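Local coordinates for protein metallophosphoesterase (PDB 3RQZ) that binds a pair of zinc ions and probably acts as a phosphatase of the calcineurin-like metallophosphoesterase superfamily, at residues Y129-F138 with I157-P168. Numbering follows the deposited sequence.
Sequences YNARIAALNF and IREDEALSNVAP
I157, on the edge strand 154-158, meets helix 131-137 with both branches of its side chain. CG2 lies 3.9 Å from A134 CB, while CG1, anti to the backbone N (chi1 -171°), carries CD1 on to the CA of A131. The strand then turns directly into helix 159-163, and F138 sits at this junction. The CA of E159 sits over one face of the F138 ring in a CH-pi contact, 3.6 Å from the centroid and 14° off the ring normal, and I157 O meets the ring edge. Beyond CB the E159 chain runs extended past the ring, its carboxylate paired in a salt bridge with R183, whose NH1 also donates to F138 O. With an alanine at F138 the ring is gone, which would probably open a gap beside A162 CB and remove the face that E159 CA lies on. A162 is where small residues let the helices come close: its CB is 3.5 Å from F138 CE2 and 3.8 Å from A134 CB, and the two axes approach to 8.3 Å, crossing at -121°. L163 reaches back with CD2 to A135. At N165, with its positive phi, a Schellman motif ends the helix, V166 N bonding to E161 O; A131 CB packs 3.4 Å from V166 O, and a water accepts from R132 N and donates weakly to N165 OD1. P168 lays CG and CD against N130, whose OD1 caps helix 131-137 by accepting from I133 N at 3.1 Å. A131, A134, A135 and A162 thus let two short helices pack closely beside the outermost strand of one of the two mixed sheets of this calcineurin-like phosphoesterase fold.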
loop_
_atom_site.group_PDB
_atom_site.type_symbol
_atom_site.label_atom_id
_atom_site.label_comp_id
_atom_site.label_asym_id
_atom_site.label_seq_id
_atom_site.Cartn_x
_atom_site.Cartn_y
_atom_site.Cartn_z
ATOM N N TYR A 129 14.020 0.685 -1.763
ATOM C CA TYR A 129 14.374 -0.376 -0.811
ATOM C C TYR A 129 15.836 -0.362 -0.366
ATOM O O TYR A 129 16.298 -1.299 0.314
ATOM C CB TYR A 129 14.001 -1.770 -1.346
ATOM C CG TYR A 129 14.560 -2.052 -2.727
ATOM C CD1 TYR A 129 15.914 -2.389 -2.905
ATOM C CD2 TYR A 129 13.750 -1.968 -3.853
ATOM C CE1 TYR A 129 16.436 -2.650 -4.166
ATOM C CE2 TYR A 129 14.268 -2.221 -5.139
ATOM C CZ TYR A 129 15.606 -2.561 -5.282
ATOM O OH TYR A 129 16.137 -2.803 -6.529
ATOM N N ASN A 130 16.585 0.655 -0.778
ATOM C CA ASN A 130 17.969 0.800 -0.315
ATOM C C ASN A 130 18.356 2.281 -0.127
ATOM O O ASN A 130 17.582 3.190 -0.487
ATOM C CB ASN A 130 18.961 0.033 -1.235
ATOM C CG ASN A 130 18.953 0.551 -2.688
ATOM O OD1 ASN A 130 18.558 1.677 -2.950
ATOM N ND2 ASN A 130 19.381 -0.297 -3.635
ATOM N N ALA A 131 19.539 2.526 0.429
ATOM C CA ALA A 131 19.961 3.906 0.705
ATOM C C ALA A 131 20.209 4.754 -0.556
ATOM O O ALA A 131 19.871 5.950 -0.581
ATOM C CB ALA A 131 21.201 3.921 1.624
ATOM N N ARG A 132 20.787 4.114 -1.573
ATOM C CA ARG A 132 21.096 4.720 -2.877
ATOM C C ARG A 132 19.881 5.431 -3.479
ATOM O O ARG A 132 19.933 6.619 -3.817
ATOM C CB ARG A 132 21.591 3.619 -3.834
ATOM C CG ARG A 132 22.290 4.110 -5.092
ATOM C CD ARG A 132 22.889 2.925 -5.845
ATOM N NE ARG A 132 23.269 1.868 -4.907
ATOM C CZ ARG A 132 22.674 0.685 -4.827
ATOM N NH1 ARG A 132 21.695 0.378 -5.657
ATOM N NH2 ARG A 132 23.078 -0.204 -3.929
ATOM N N ILE A 133 18.787 4.691 -3.587
ATOM C CA ILE A 133 17.552 5.185 -4.181
ATOM C C ILE A 133 16.883 6.145 -3.194
ATOM O O ILE A 133 16.382 7.176 -3.605
ATOM C CB ILE A 133 16.626 4.044 -4.730
ATOM C CG1 ILE A 133 17.350 3.204 -5.808
ATOM C CG2 ILE A 133 15.288 4.591 -5.245
ATOM C CD1 ILE A 133 17.815 4.037 -7.113
ATOM N N ALA A 134 16.951 5.852 -1.900
ATOM C CA ALA A 134 16.369 6.781 -0.897
ATOM C C ALA A 134 17.034 8.145 -1.015
ATOM O O ALA A 134 16.363 9.192 -1.042
ATOM C CB ALA A 134 16.534 6.228 0.533
ATOM N N ALA A 135 18.359 8.111 -1.132
ATOM C CA ALA A 135 19.179 9.310 -1.263
ATOM C C ALA A 135 18.785 10.159 -2.467
ATOM O O ALA A 135 18.706 11.388 -2.377
ATOM C CB ALA A 135 20.703 8.913 -1.312
ATOM N N LEU A 136 18.493 9.503 -3.582
ATOM C CA LEU A 136 18.076 10.208 -4.793
ATOM C C LEU A 136 16.670 10.816 -4.639
ATOM O O LEU A 136 16.270 11.690 -5.409
ATOM C CB LEU A 136 18.168 9.257 -6.010
ATOM C CG LEU A 136 19.589 8.851 -6.458
ATOM C CD1 LEU A 136 19.604 7.525 -7.241
ATOM C CD2 LEU A 136 20.324 9.958 -7.251
ATOM N N ASN A 137 15.930 10.360 -3.632
ATOM C CA ASN A 137 14.521 10.738 -3.466
ATOM C C ASN A 137 14.241 11.828 -2.450
ATOM O O ASN A 137 13.212 12.518 -2.538
ATOM C CB ASN A 137 13.647 9.495 -3.229
ATOM C CG ASN A 137 13.145 8.908 -4.517
ATOM O OD1 ASN A 137 12.244 9.465 -5.137
ATOM N ND2 ASN A 137 13.715 7.779 -4.938
ATOM N N PHE A 138 15.162 12.013 -1.513
ATOM C CA PHE A 138 15.052 13.108 -0.537
ATOM C C PHE A 138 15.007 14.506 -1.152
ATOM O O PHE A 138 14.205 15.315 -0.713
ATOM C CB PHE A 138 16.102 12.993 0.574
ATOM C CG PHE A 138 15.693 12.050 1.677
ATOM C CD1 PHE A 138 14.777 12.458 2.651
ATOM C CD2 PHE A 138 16.213 10.741 1.741
ATOM C CE1 PHE A 138 14.360 11.577 3.670
ATOM C CE2 PHE A 138 15.811 9.875 2.763
ATOM C CZ PHE A 138 14.887 10.300 3.737
ATOM N N ILE A 157 13.646 5.232 6.656
ATOM C CA ILE A 157 15.038 5.720 6.605
ATOM C C ILE A 157 15.028 7.237 6.826
ATOM O O ILE A 157 14.153 7.909 6.311
ATOM C CB ILE A 157 15.709 5.342 5.258
ATOM C CG1 ILE A 157 17.210 5.646 5.282
ATOM C CG2 ILE A 157 14.966 6.019 4.047
ATOM C CD1 ILE A 157 17.986 4.945 4.122
ATOM N N ARG A 158 15.959 7.749 7.638
ATOM C CA ARG A 158 16.150 9.201 7.769
ATOM C C ARG A 158 17.071 9.763 6.663
ATOM O O ARG A 158 17.866 9.043 6.059
ATOM C CB ARG A 158 16.644 9.588 9.173
ATOM C CG ARG A 158 16.411 11.064 9.516
ATOM C CD ARG A 158 16.490 11.363 11.005
ATOM N NE ARG A 158 17.475 10.521 11.660
ATOM C CZ ARG A 158 18.620 10.954 12.166
ATOM N NH1 ARG A 158 19.457 10.085 12.730
ATOM N NH2 ARG A 158 18.925 12.256 12.130
ATOM N N GLU A 159 16.936 11.053 6.397
ATOM C CA GLU A 159 17.679 11.698 5.312
ATOM C C GLU A 159 19.197 11.594 5.496
ATOM O O GLU A 159 19.913 11.247 4.553
ATOM C CB GLU A 159 17.229 13.152 5.173
ATOM C CG GLU A 159 17.923 13.941 4.080
ATOM C CD GLU A 159 17.384 15.368 3.944
ATOM O OE1 GLU A 159 17.070 16.004 4.980
ATOM O OE2 GLU A 159 17.278 15.867 2.806
ATOM N N ASP A 160 19.687 11.864 6.702
ATOM C CA ASP A 160 21.132 11.777 6.935
ATOM C C ASP A 160 21.687 10.358 6.745
ATOM O O ASP A 160 22.799 10.202 6.255
ATOM C CB ASP A 160 21.534 12.349 8.303
ATOM C CG ASP A 160 20.888 11.618 9.477
ATOM O OD1 ASP A 160 20.027 10.738 9.292
ATOM O OD2 ASP A 160 21.250 11.951 10.611
ATOM N N GLU A 161 20.903 9.344 7.115
ATOM C CA GLU A 161 21.285 7.947 6.931
ATOM C C GLU A 161 21.372 7.651 5.440
ATOM O O GLU A 161 22.367 7.091 4.980
ATOM C CB GLU A 161 20.246 6.980 7.551
ATOM C CG GLU A 161 20.234 6.876 9.107
ATOM C CD GLU A 161 19.011 6.103 9.641
ATOM O OE1 GLU A 161 17.896 6.179 9.050
ATOM O OE2 GLU A 161 19.160 5.404 10.668
ATOM N N ALA A 162 20.316 8.019 4.696
ATOM C CA ALA A 162 20.275 7.762 3.264
ATOM C C ALA A 162 21.484 8.409 2.598
ATOM O O ALA A 162 22.130 7.793 1.759
ATOM C CB ALA A 162 18.957 8.290 2.635
ATOM N N LEU A 163 21.780 9.651 2.981
ATOM C CA LEU A 163 22.874 10.403 2.340
ATOM C C LEU A 163 24.257 9.857 2.693
ATOM O O LEU A 163 25.209 10.043 1.930
ATOM C CB LEU A 163 22.789 11.901 2.646
ATOM C CG LEU A 163 21.596 12.695 2.081
ATOM C CD1 LEU A 163 21.622 14.138 2.606
ATOM C CD2 LEU A 163 21.499 12.675 0.542
ATOM N N SER A 164 24.371 9.188 3.842
ATOM C CA SER A 164 25.618 8.535 4.242
ATOM C C SER A 164 25.603 7.056 3.906
ATOM O O SER A 164 26.427 6.300 4.418
ATOM C CB SER A 164 25.864 8.701 5.745
ATOM O OG SER A 164 25.704 10.056 6.106
ATOM N N ASN A 165 24.649 6.651 3.069
ATOM C CA ASN A 165 24.517 5.271 2.604
ATOM C C ASN A 165 24.280 4.210 3.707
ATOM O O ASN A 165 24.665 3.038 3.569
ATOM C CB ASN A 165 25.713 4.908 1.712
ATOM C CG ASN A 165 25.475 3.664 0.899
ATOM O OD1 ASN A 165 24.567 3.610 0.057
ATOM N ND2 ASN A 165 26.281 2.647 1.153
ATOM N N VAL A 166 23.617 4.619 4.786
ATOM C CA VAL A 166 23.204 3.706 5.861
ATOM C C VAL A 166 21.928 2.978 5.427
ATOM O O VAL A 166 20.963 3.614 4.966
ATOM C CB VAL A 166 22.990 4.485 7.198
ATOM C CG1 VAL A 166 22.437 3.568 8.288
ATOM C CG2 VAL A 166 24.319 5.110 7.662
ATOM N N ALA A 167 21.937 1.650 5.542
ATOM C CA ALA A 167 20.788 0.821 5.169
ATOM C C ALA A 167 19.458 1.282 5.836
ATOM O O ALA A 167 19.475 1.731 6.997
ATOM C CB ALA A 167 21.092 -0.668 5.496
ATOM N N PRO A 168 18.312 1.197 5.104
ATOM C CA PRO A 168 17.001 1.508 5.717
ATOM C C PRO A 168 16.635 0.465 6.767
ATOM O O PRO A 168 17.200 -0.617 6.766
ATOM C CB PRO A 168 16.001 1.392 4.566
ATOM C CG PRO A 168 16.751 0.966 3.367
ATOM C CD PRO A 168 18.211 0.900 3.656
HETATM O O HOH W 1 22.304 1.404 -1.319
#